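Local coordinates for protein cytochrome P450 (CYP102L1) (Mycobacterium phage Adler, PDB 6N6Q) that probably catalyses haem-dependent oxygenation of an organic substrate, as a phage-encoded member of the cytochrome P450 superfamily, at residues K119-M122 against S123-Q127; E155-R158 against L159-E162; L331-V334 against I335-A338; F424-H427 against E428-I431. All blocks are in the same frame, centred on the assembly; numbering follows the deposited sequence.

Interaction 1. Residues K119-M122 against S123-Q127; sequences KEAM and STYHQ
Tyr125 lays one face of its ring over the backbone carbonyl of Ala121, whose O stands 3.2 Å above the ring plane and close to its centre. The ring reaches back along the helix because CG lies anti to the carbonyl carbon of its own residue (chi1 -46°), and this also brings Tyr125 CE2 to 4.2 Å from Ala121 CB. A small methyl suits position 121, where a flat aromatic passes so closely. Met122 meets the same ring from another direction: its chain crosses that of Tyr125 at about a right angle and sets SD at the ring edge, 3.8 Å from CD2, a Met-aromatic contact made one turn apart. These residues form the first turns of helix 119-145, corresponding to the D helix of the P450 fold, where the backbone is held partly by three-residue links such as Tyr125 N to Met122 O at 2.9 Å. Ser123 adds a side-chain bond to this turn. Its OG, tucked between its own backbone N and carbonyl carbon, donates to Glu120 O at 2.6 Å, tilted 18° from the carbonyl plane. The Tyr125 hydroxyl is bonded to Ala116 O just before the helix, while Met122, flexible and apolar, packs against Phe424 and His427 of helix 422-439.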
loop_
_atom_site.group_PDB
_atom_site.type_symbol
_atom_site.label_atom_id
_atom_site.label_comp_id
_atom_site.label_asym_id
_atom_site.label_seq_id
_atom_site.Cartn_x
_atom_site.Cartn_y
_atom_site.Cartn_z
ATOM N N LYS A 119 -15.551 -7.282 -5.100
ATOM C CA LYS A 119 -15.175 -7.986 -6.323
ATOM C C LYS A 119 -16.068 -7.570 -7.483
ATOM O O LYS A 119 -15.598 -7.413 -8.616
ATOM C CB LYS A 119 -15.248 -9.500 -6.109
ATOM C CG LYS A 119 -14.097 -10.114 -5.311
ATOM C CD LYS A 119 -14.137 -9.722 -3.838
ATOM C CE LYS A 119 -15.517 -9.942 -3.234
ATOM N NZ LYS A 119 -15.740 -9.069 -2.046
ATOM N N GLU A 120 -17.364 -7.390 -7.214
ATOM C CA GLU A 120 -18.283 -6.897 -8.234
ATOM C C GLU A 120 -17.847 -5.530 -8.749
ATOM O O GLU A 120 -17.850 -5.278 -9.959
ATOM C CB GLU A 120 -19.698 -6.824 -7.660
ATOM C CG GLU A 120 -20.653 -5.948 -8.454
ATOM C CD GLU A 120 -21.817 -5.454 -7.615
ATOM O OE1 GLU A 120 -21.787 -5.646 -6.380
ATOM O OE2 GLU A 120 -22.761 -4.871 -8.189
ATOM N N ALA A 121 -17.467 -4.632 -7.836
ATOM C CA ALA A 121 -17.047 -3.299 -8.245
ATOM C C ALA A 121 -15.741 -3.335 -9.027
ATOM O O ALA A 121 -15.483 -2.437 -9.838
ATOM C CB ALA A 121 -16.908 -2.392 -7.022
ATOM N N MET A 122 -14.911 -4.357 -8.807
ATOM C CA MET A 122 -13.644 -4.445 -9.527
ATOM C C MET A 122 -13.865 -4.661 -11.019
ATOM O O MET A 122 -13.119 -4.119 -11.844
ATOM C CB MET A 122 -12.780 -5.563 -8.943
ATOM C CG MET A 122 -12.207 -5.243 -7.572
ATOM S SD MET A 122 -11.441 -3.611 -7.517
ATOM C CE MET A 122 -10.219 -3.756 -8.825
ATOM N N SER A 123 -14.884 -5.442 -11.383
ATOM C CA SER A 123 -15.159 -5.679 -12.797
ATOM C C SER A 123 -15.522 -4.390 -13.519
ATOM O O SER A 123 -15.246 -4.252 -14.717
ATOM C CB SER A 123 -16.278 -6.711 -12.953
ATOM O OG SER A 123 -17.484 -6.248 -12.371
ATOM N N THR A 124 -16.132 -3.434 -12.813
ATOM C CA THR A 124 -16.418 -2.140 -13.422
ATOM C C THR A 124 -15.139 -1.383 -13.754
ATOM O O THR A 124 -15.106 -0.627 -14.732
ATOM C CB THR A 124 -17.297 -1.296 -12.497
ATOM O OG1 THR A 124 -16.557 -0.943 -11.322
ATOM C CG2 THR A 124 -18.544 -2.070 -12.091
ATOM N N TYR A 125 -14.081 -1.575 -12.966
ATOM C CA TYR A 125 -12.826 -0.868 -13.179
ATOM C C TYR A 125 -11.867 -1.607 -14.103
ATOM O O TYR A 125 -10.910 -0.992 -14.589
ATOM C CB TYR A 125 -12.108 -0.627 -11.844
ATOM C CG TYR A 125 -12.979 -0.103 -10.723
ATOM C CD1 TYR A 125 -13.946 0.868 -10.954
ATOM C CD2 TYR A 125 -12.827 -0.581 -9.430
ATOM C CE1 TYR A 125 -14.736 1.344 -9.924
ATOM C CE2 TYR A 125 -13.611 -0.112 -8.397
ATOM C CZ TYR A 125 -14.562 0.851 -8.648
ATOM O OH TYR A 125 -15.344 1.321 -7.615
ATOM N N HIS A 126 -12.104 -2.899 -14.354
ATOM C CA HIS A 126 -11.102 -3.743 -15.002
ATOM C C HIS A 126 -10.632 -3.163 -16.331
ATOM O O HIS A 126 -9.430 -3.132 -16.615
ATOM C CB HIS A 126 -11.658 -5.151 -15.216
ATOM C CG HIS A 126 -10.790 -6.010 -16.082
ATOM N ND1 HIS A 126 -9.654 -6.632 -15.613
ATOM C CD2 HIS A 126 -10.884 -6.338 -17.392
ATOM C CE1 HIS A 126 -9.090 -7.314 -16.593
ATOM N NE2 HIS A 126 -9.815 -7.151 -17.686
ATOM N N GLN A 127 -11.572 -2.707 -17.162
ATOM C CA GLN A 127 -11.211 -2.163 -18.468
ATOM C C GLN A 127 -10.264 -0.978 -18.328
ATOM O O GLN A 127 -9.240 -0.899 -19.019
ATOM C CB GLN A 127 -12.473 -1.764 -19.232
ATOM C CG GLN A 127 -12.829 -2.695 -20.384
ATOM C CD GLN A 127 -12.907 -4.154 -19.968
ATOM O OE1 GLN A 127 -13.707 -4.527 -19.106
ATOM N NE2 GLN A 127 -12.073 -4.989 -20.581
#

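Interaction 2. Residues E155-R158 against L159-E162; sequences ETNR and LTIE
Thr156 O accepts the backbone N of Thr160 at 3.1 Å in a nearly straight bond (172° at the hydrogen), and Glu155 O holds Leu159 N in the same helical pattern. The next two rungs, from Ile161 N and Glu162 N, are weak. Arg158 O, which receives that weak bond from Glu162 N, gains a second donor: a water lies 3.0 Å from it and also donates to Glu162 OE2, at 2.7 Å. The bend at chi2 (-54°) brings the carboxylate of Glu162 beside this water. The same carboxylate also meets Arg166 in a salt bridge and Asn174 N in a hydrogen bond.

Farther out, apolar branches lie against carbonyls. Thr160 serves two roles: its methyl CG2 comes to 3.2 Å from Thr156 O, while its hydroxyl OG1 is bonded to Ser280 O of helix 265-296, the long central helix of P450s. Ile161 faces that helix too and sets CG1 3.2 Å from Asn157 O. Leu159, wholly apolar, suits its packing on Thr132 and Leu136 of helix 119-145. A buried glutamate with several donors around it, one of them a water that also serves a backbone carbonyl, is probably kept ionised.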
loop_
_atom_site.group_PDB
_atom_site.type_symbol
_atom_site.label_atom_id
_atom_site.label_comp_id
_atom_site.label_asym_id
_atom_site.label_seq_id
_atom_site.Cartn_x
_atom_site.Cartn_y
_atom_site.Cartn_z
ATOM N N GLU A 155 8.731 4.363 -11.646
ATOM C CA GLU A 155 7.834 4.062 -12.757
ATOM C C GLU A 155 6.562 3.383 -12.267
ATOM O O GLU A 155 5.453 3.753 -12.670
ATOM C CB GLU A 155 8.549 3.188 -13.787
ATOM C CG GLU A 155 9.614 3.918 -14.584
ATOM C CD GLU A 155 9.041 4.704 -15.747
ATOM O OE1 GLU A 155 7.963 4.324 -16.251
ATOM O OE2 GLU A 155 9.671 5.701 -16.162
ATOM N N THR A 156 6.703 2.383 -11.391
ATOM C CA THR A 156 5.525 1.711 -10.852
ATOM C C THR A 156 4.669 2.654 -10.014
ATOM O O THR A 156 3.460 2.434 -9.879
ATOM C CB THR A 156 5.932 0.494 -10.017
ATOM O OG1 THR A 156 6.780 0.913 -8.941
ATOM C CG2 THR A 156 6.670 -0.525 -10.872
ATOM N N ASN A 157 5.264 3.706 -9.448
ATOM C CA ASN A 157 4.472 4.642 -8.659
ATOM C C ASN A 157 3.683 5.603 -9.536
ATOM O O ASN A 157 2.575 6.004 -9.162
ATOM C CB ASN A 157 5.367 5.413 -7.688
ATOM C CG ASN A 157 4.692 5.660 -6.352
ATOM O OD1 ASN A 157 3.517 6.026 -6.295
ATOM N ND2 ASN A 157 5.428 5.444 -5.268
ATOM N N ARG A 158 4.222 5.978 -10.700
ATOM C CA ARG A 158 3.424 6.730 -11.662
ATOM C C ARG A 158 2.262 5.898 -12.184
ATOM O O ARG A 158 1.190 6.441 -12.478
ATOM C CB ARG A 158 4.285 7.200 -12.835
ATOM C CG ARG A 158 5.537 7.964 -12.456
ATOM C CD ARG A 158 6.154 8.597 -13.692
ATOM N NE ARG A 158 5.386 9.755 -14.144
ATOM C CZ ARG A 158 5.277 10.136 -15.413
ATOM N NH1 ARG A 158 5.875 9.441 -16.371
ATOM N NH2 ARG A 158 4.558 11.205 -15.726
ATOM N N LEU A 159 2.456 4.583 -12.307
ATOM C CA LEU A 159 1.409 3.718 -12.843
ATOM C C LEU A 159 0.241 3.598 -11.873
ATOM O O LEU A 159 -0.911 3.872 -12.232
ATOM C CB LEU A 159 1.982 2.336 -13.166
ATOM C CG LEU A 159 0.929 1.272 -13.488
ATOM C CD1 LEU A 159 0.138 1.652 -14.730
ATOM C CD2 LEU A 159 1.563 -0.106 -13.642
ATOM N N THR A 160 0.520 3.183 -10.634
ATOM C CA THR A 160 -0.554 2.946 -9.675
ATOM C C THR A 160 -1.319 4.224 -9.358
ATOM O O THR A 160 -2.504 4.165 -9.006
ATOM C CB THR A 160 0.006 2.328 -8.393
ATOM O OG1 THR A 160 0.882 3.261 -7.753
ATOM C CG2 THR A 160 0.774 1.049 -8.713
ATOM N N ILE A 161 -0.669 5.384 -9.474
ATOM C CA ILE A 161 -1.386 6.649 -9.346
ATOM C C ILE A 161 -2.453 6.757 -10.428
ATOM O O ILE A 161 -3.621 7.052 -10.149
ATOM C CB ILE A 161 -0.407 7.836 -9.401
ATOM C CG1 ILE A 161 0.294 8.015 -8.055
ATOM C CG2 ILE A 161 -1.136 9.113 -9.801
ATOM C CD1 ILE A 161 1.439 8.994 -8.098
ATOM N N GLU A 162 -2.066 6.505 -11.681
ATOM C CA GLU A 162 -3.029 6.579 -12.773
ATOM C C GLU A 162 -4.083 5.488 -12.667
ATOM O O GLU A 162 -5.237 5.709 -13.050
ATOM C CB GLU A 162 -2.309 6.498 -14.120
ATOM C CG GLU A 162 -1.393 7.676 -14.394
ATOM C CD GLU A 162 -2.107 9.007 -14.265
ATOM O OE1 GLU A 162 -3.254 9.122 -14.749
ATOM O OE2 GLU A 162 -1.526 9.938 -13.670
HETATM O O HOH W 1 0.944 9.432 -12.662
#

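Interaction 3. Residues L331-V334 against I335-A338; sequences LRLV and IDEA
Leu331 O to Ile335 N opens a run of four regular alpha-helical bonds that ends with Val334 O to Ala338 N at 3.0 Å. Along one flank Arg332 and Asp336, a turn apart, form a salt bridge in which NE is 3.3 Å from OD1, a long and weak hydrogen bond. With CG opposite the backbone N and a bend at chi2 (59°), the arginine chain runs forward over the helix to offer the edge of its guanidinium, while the carboxylate plane stands 85° to it. Asp336 OD1 also lies 3.2 Å from Arg332 O, two acceptors side by side, and the guanidinium probably eases the repulsion between the two oxygens. On the apolar flank, Ile335 turns CG1 back to 3.3 Å from Leu331 O; a branched aliphatic side chain fits here because it packs on Met429, Val430 and Leu433 of helix 422-439. Glu337 does otherwise. It extends CG anti to N (chi1 -178°), carrying its carboxylate off the helix to where OE2 forms salt bridges with Arg340 and Arg395. Glu337 and Arg340 supply the glutamate and arginine of the ExxR motif in the K helix, and with Arg395 they make the Glu-Arg-Arg triad characteristic of cytochromes P450.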
loop_
_atom_site.group_PDB
_atom_site.type_symbol
_atom_site.label_atom_id
_atom_site.label_comp_id
_atom_site.label_asym_id
_atom_site.label_seq_id
_atom_site.Cartn_x
_atom_site.Cartn_y
_atom_site.Cartn_z
ATOM N N LEU A 331 1.096 -16.671 -10.210
ATOM C CA LEU A 331 1.412 -15.250 -10.112
ATOM C C LEU A 331 0.844 -14.645 -8.835
ATOM O O LEU A 331 1.451 -13.739 -8.253
ATOM C CB LEU A 331 0.891 -14.505 -11.340
ATOM C CG LEU A 331 1.427 -13.085 -11.530
ATOM C CD1 LEU A 331 2.946 -13.075 -11.455
ATOM C CD2 LEU A 331 0.953 -12.504 -12.852
ATOM N N ARG A 332 -0.312 -15.136 -8.382
ATOM C CA ARG A 332 -0.838 -14.710 -7.090
ATOM C C ARG A 332 0.067 -15.169 -5.953
ATOM O O ARG A 332 0.245 -14.451 -4.961
ATOM C CB ARG A 332 -2.258 -15.246 -6.906
ATOM C CG ARG A 332 -2.848 -15.022 -5.522
ATOM C CD ARG A 332 -2.913 -13.543 -5.162
ATOM N NE ARG A 332 -3.672 -13.330 -3.933
ATOM C CZ ARG A 332 -4.972 -13.059 -3.901
ATOM N NH1 ARG A 332 -5.658 -12.956 -5.032
ATOM N NH2 ARG A 332 -5.588 -12.888 -2.739
ATOM N N LEU A 333 0.658 -16.360 -6.082
ATOM C CA LEU A 333 1.583 -16.836 -5.060
ATOM C C LEU A 333 2.878 -16.037 -5.056
ATOM O O LEU A 333 3.548 -15.949 -4.021
ATOM C CB LEU A 333 1.879 -18.324 -5.263
ATOM C CG LEU A 333 0.715 -19.287 -5.034
ATOM C CD1 LEU A 333 1.189 -20.729 -5.134
ATOM C CD2 LEU A 333 0.058 -19.027 -3.689
ATOM N N VAL A 334 3.250 -15.453 -6.196
ATOM C CA VAL A 334 4.444 -14.615 -6.244
ATOM C C VAL A 334 4.217 -13.327 -5.463
ATOM O O VAL A 334 5.068 -12.897 -4.675
ATOM C CB VAL A 334 4.845 -14.328 -7.702
ATOM C CG1 VAL A 334 6.028 -13.374 -7.754
ATOM C CG2 VAL A 334 5.175 -15.623 -8.427
ATOM N N ILE A 335 3.058 -12.693 -5.666
ATOM C CA ILE A 335 2.757 -11.452 -4.960
ATOM C C ILE A 335 2.594 -11.711 -3.469
ATOM O O ILE A 335 2.998 -10.892 -2.636
ATOM C CB ILE A 335 1.503 -10.789 -5.556
ATOM C CG1 ILE A 335 1.647 -10.642 -7.068
ATOM C CG2 ILE A 335 1.269 -9.432 -4.916
ATOM C CD1 ILE A 335 0.465 -9.973 -7.723
ATOM N N ASP A 336 1.997 -12.850 -3.109
ATOM C CA ASP A 336 1.824 -13.182 -1.699
ATOM C C ASP A 336 3.170 -13.336 -1.005
ATOM O O ASP A 336 3.383 -12.805 0.090
ATOM C CB ASP A 336 0.992 -14.456 -1.558
ATOM C CG ASP A 336 -0.460 -14.247 -1.929
ATOM O OD1 ASP A 336 -0.839 -13.095 -2.228
ATOM O OD2 ASP A 336 -1.227 -15.233 -1.920
ATOM N N GLU A 337 4.099 -14.058 -1.637
ATOM C CA GLU A 337 5.423 -14.230 -1.051
ATOM C C GLU A 337 6.183 -12.912 -0.989
ATOM O O GLU A 337 6.968 -12.694 -0.060
ATOM C CB GLU A 337 6.215 -15.274 -1.842
ATOM C CG GLU A 337 7.603 -15.578 -1.287
ATOM C CD GLU A 337 7.575 -16.368 0.013
ATOM O OE1 GLU A 337 6.475 -16.714 0.494
ATOM O OE2 GLU A 337 8.666 -16.649 0.555
ATOM N N ALA A 338 5.963 -12.023 -1.961
ATOM C CA ALA A 338 6.573 -10.699 -1.897
ATOM C C ALA A 338 6.010 -9.894 -0.733
ATOM O O ALA A 338 6.760 -9.223 -0.013
ATOM C CB ALA A 338 6.364 -9.955 -3.216
#

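Interaction 4. Residues F424-H427 against E428-I431; sequences FAQH and EMVI. With HEM (protoporphyrin IX containing Fe), chain E.
Phe424 O, Ala425 O and His427 O each take a hydrogen bond from the N four residues on, in regular alpha-helical geometry; the tightest is Met429 N to Ala425 O at 2.9 Å, and the Val430 N to Gln426 O rung is weak. Glu428 sends its chain back over the preceding turn, its CG set between the backbone N and the carbonyl carbon (chi1 63°). That brings OE2 to the edge of the Phe424 ring, near its plane and 3.6 Å from CE1, with the carboxylate turned 82° to the ring, a setting in which the slightly positive C-H rim meets the carboxylate oxygen. The oxygen is bonded to Ser283 OG of helix 265-296.

Four of these residues line the haem. Phe424 CD1 and Glu428 OE2 both approach the haem methyl CMC, at 3.7 and 3.8 Å. The Ala425 methyl comes to 3.5 Å from the vinyl carbon CAB, its small size letting the helix backbone run close beside the porphyrin edge, and Met429 SD lies 3.7 Å from CBB. The bend at chi3 (-63°) folds the Met429 CE back to 4.2 Å from Ala425 CB. On the far side of the helix Ile431 lies over one face of the His427 imidazole, its CD1 3.4 Å from NE2, the nitrogen bonded to His126.

This is the L helix of the P450 fold, following the haem-binding loop. Helix 119-145 meets it through Phe424, His427 and Ile431, helix 152-169 through Phe424 and Glu428, and the short helix 322-326 through His427, Val430 and Ile431.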
loop_
_atom_site.group_PDB
_atom_site.type_symbol
_atom_site.label_atom_id
_atom_site.label_comp_id
_atom_site.label_asym_id
_atom_site.label_seq_id
_atom_site.Cartn_x
_atom_site.Cartn_y
_atom_site.Cartn_z
ATOM N N PHE A 424 -8.872 -4.472 -4.702
ATOM C CA PHE A 424 -8.389 -3.574 -5.744
ATOM C C PHE A 424 -6.893 -3.754 -5.963
ATOM O O PHE A 424 -6.427 -3.829 -7.107
ATOM C CB PHE A 424 -8.711 -2.122 -5.378
ATOM C CG PHE A 424 -8.437 -1.137 -6.483
ATOM C CD1 PHE A 424 -7.164 -0.627 -6.682
ATOM C CD2 PHE A 424 -9.459 -0.708 -7.313
ATOM C CE1 PHE A 424 -6.913 0.281 -7.693
ATOM C CE2 PHE A 424 -9.215 0.199 -8.328
ATOM C CZ PHE A 424 -7.941 0.695 -8.518
ATOM N N ALA A 425 -6.124 -3.824 -4.875
ATOM C CA ALA A 425 -4.677 -3.964 -4.992
ATOM C C ALA A 425 -4.301 -5.299 -5.619
ATOM O O ALA A 425 -3.455 -5.358 -6.519
ATOM C CB ALA A 425 -4.024 -3.809 -3.619
ATOM N N GLN A 426 -4.922 -6.387 -5.161
ATOM C CA GLN A 426 -4.595 -7.700 -5.703
ATOM C C GLN A 426 -4.963 -7.809 -7.178
ATOM O O GLN A 426 -4.291 -8.519 -7.932
ATOM C CB GLN A 426 -5.290 -8.790 -4.890
ATOM C CG GLN A 426 -4.691 -8.978 -3.505
ATOM C CD GLN A 426 -5.578 -9.791 -2.586
ATOM O OE1 GLN A 426 -6.758 -9.998 -2.868
ATOM N NE2 GLN A 426 -5.013 -10.258 -1.477
ATOM N N HIS A 427 -6.008 -7.102 -7.613
ATOM C CA HIS A 427 -6.372 -7.137 -9.025
ATOM C C HIS A 427 -5.352 -6.388 -9.872
ATOM O O HIS A 427 -4.892 -6.897 -10.901
ATOM C CB HIS A 427 -7.771 -6.557 -9.226
ATOM C CG HIS A 427 -8.355 -6.850 -10.574
ATOM N ND1 HIS A 427 -8.709 -8.122 -10.969
ATOM C CD2 HIS A 427 -8.643 -6.037 -11.618
ATOM C CE1 HIS A 427 -9.192 -8.081 -12.198
ATOM N NE2 HIS A 427 -9.162 -6.828 -12.615
ATOM N N GLU A 428 -4.976 -5.177 -9.452
ATOM C CA GLU A 428 -4.056 -4.375 -10.253
ATOM C C GLU A 428 -2.637 -4.928 -10.219
ATOM O O GLU A 428 -1.891 -4.767 -11.191
ATOM C CB GLU A 428 -4.062 -2.919 -9.779
ATOM C CG GLU A 428 -3.569 -2.722 -8.358
ATOM C CD GLU A 428 -3.213 -1.279 -8.056
ATOM O OE1 GLU A 428 -2.592 -0.624 -8.921
ATOM O OE2 GLU A 428 -3.557 -0.799 -6.955
ATOM N N MET A 429 -2.244 -5.575 -9.119
ATOM C CA MET A 429 -0.888 -6.107 -9.032
ATOM C C MET A 429 -0.685 -7.290 -9.969
ATOM O O MET A 429 0.413 -7.468 -10.507
ATOM C CB MET A 429 -0.569 -6.507 -7.590
ATOM C CG MET A 429 -0.358 -5.330 -6.646
ATOM S SD MET A 429 0.205 -5.820 -5.004
ATOM C CE MET A 429 -1.186 -6.792 -4.429
ATOM N N VAL A 430 -1.724 -8.099 -10.184
ATOM C CA VAL A 430 -1.594 -9.253 -11.066
ATOM C C VAL A 430 -1.582 -8.818 -12.528
ATOM O O VAL A 430 -0.748 -9.277 -13.316
ATOM C CB VAL A 430 -2.715 -10.272 -10.789
ATOM C CG1 VAL A 430 -2.637 -11.425 -11.780
ATOM C CG2 VAL A 430 -2.615 -10.794 -9.367
ATOM N N ILE A 431 -2.504 -7.930 -12.914
ATOM C CA ILE A 431 -2.548 -7.461 -14.297
ATOM C C ILE A 431 -1.241 -6.775 -14.669
ATOM O O ILE A 431 -0.732 -6.938 -15.784
ATOM C CB ILE A 431 -3.752 -6.525 -14.517
ATOM C CG1 ILE A 431 -5.051 -7.195 -14.071
ATOM C CG2 ILE A 431 -3.849 -6.117 -15.977
ATOM C CD1 ILE A 431 -6.296 -6.401 -14.417
HETATM C CHA HEM E . -5.803 0.232 5.169
HETATM C CHB HEM E . -2.050 -2.235 3.313
HETATM C CHC HEM E . -3.489 -1.041 -1.177
HETATM C CHD HEM E . -6.757 2.007 0.733
HETATM C C1A HEM E . -4.679 -0.564 5.075
HETATM C C2A HEM E . -3.973 -1.211 6.167
HETATM C C3A HEM E . -2.943 -1.886 5.654
HETATM C C4A HEM E . -2.948 -1.702 4.216
HETATM C CMA HEM E . -1.924 -2.717 6.462
HETATM C CAA HEM E . -4.331 -1.134 7.666
HETATM C CBA HEM E . -3.675 0.111 8.258
HETATM C CGA HEM E . -3.840 0.141 9.756
HETATM O O1A HEM E . -4.348 -0.856 10.334
HETATM O O2A HEM E . -3.461 1.167 10.375
HETATM C C1B HEM E . -2.145 -2.177 1.936
HETATM C C2B HEM E . -1.331 -2.920 0.995
HETATM C C3B HEM E . -1.726 -2.592 -0.252
HETATM C C4B HEM E . -2.804 -1.628 -0.131
HETATM C CMB HEM E . -0.220 -3.903 1.432
HETATM C CAB HEM E . -1.200 -3.085 -1.626
HETATM C CBB HEM E . -0.190 -3.946 -1.802
HETATM C C1C HEM E . -4.521 -0.130 -1.071
HETATM C C2C HEM E . -5.296 0.432 -2.159
HETATM C C3C HEM E . -6.197 1.273 -1.650
HETATM C C4C HEM E . -6.037 1.282 -0.201
HETATM C CMC HEM E . -5.118 0.126 -3.662
HETATM C CAC HEM E . -7.204 2.063 -2.522
HETATM C CBC HEM E . -8.128 2.880 -2.007
HETATM C C1D HEM E . -6.798 1.791 2.097
HETATM C C2D HEM E . -7.657 2.468 3.052
HETATM C C3D HEM E . -7.396 1.979 4.270
HETATM C C4D HEM E . -6.360 0.972 4.142
HETATM C CMD HEM E . -8.693 3.565 2.718
HETATM C CAD HEM E . -8.078 2.409 5.590
HETATM C CBD HEM E . -9.384 1.642 5.776
HETATM C CGD HEM E . -10.003 1.988 7.107
HETATM O O1D HEM E . -11.258 1.952 7.213
HETATM O O2D HEM E . -9.249 2.308 8.063
HETATM N NA HEM E . -4.019 -0.888 3.903
HETATM N NB HEM E . -3.030 -1.402 1.214
HETATM N NC HEM E . -5.004 0.413 0.104
HETATM N ND HEM E . -6.022 0.887 2.802
HETATM FE FE HEM E . -4.424 -0.140 2.004
#

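Overall arrangement
Interaction 4 lies between the other three, its centre 11 Å from those of interactions 1 and 3 and 13 Å from that of interaction 2. Interactions 1, 2 and 3 do not touch one another. Toward interaction 1 the joint is a probable hydrogen bond between imidazoles, His126 ND1 to His427 NE2 at 3.0 Å, with Met122 CE 3.5 Å from Phe424 CD2. Toward interaction 3 the packing includes Ile335 CD1, 3.6 Å from Met429 CB. Interaction 2 makes a looser contact, Thr160 CG2 to Glu428 OE1 at 3.8 Å. Phe424, Ala425, Glu428 and Met429 touch the haem directly, whereas the side chains of Met122, Thr160 and Ile335 stay about 8, 7 and 6 Å from it, forming a second layer.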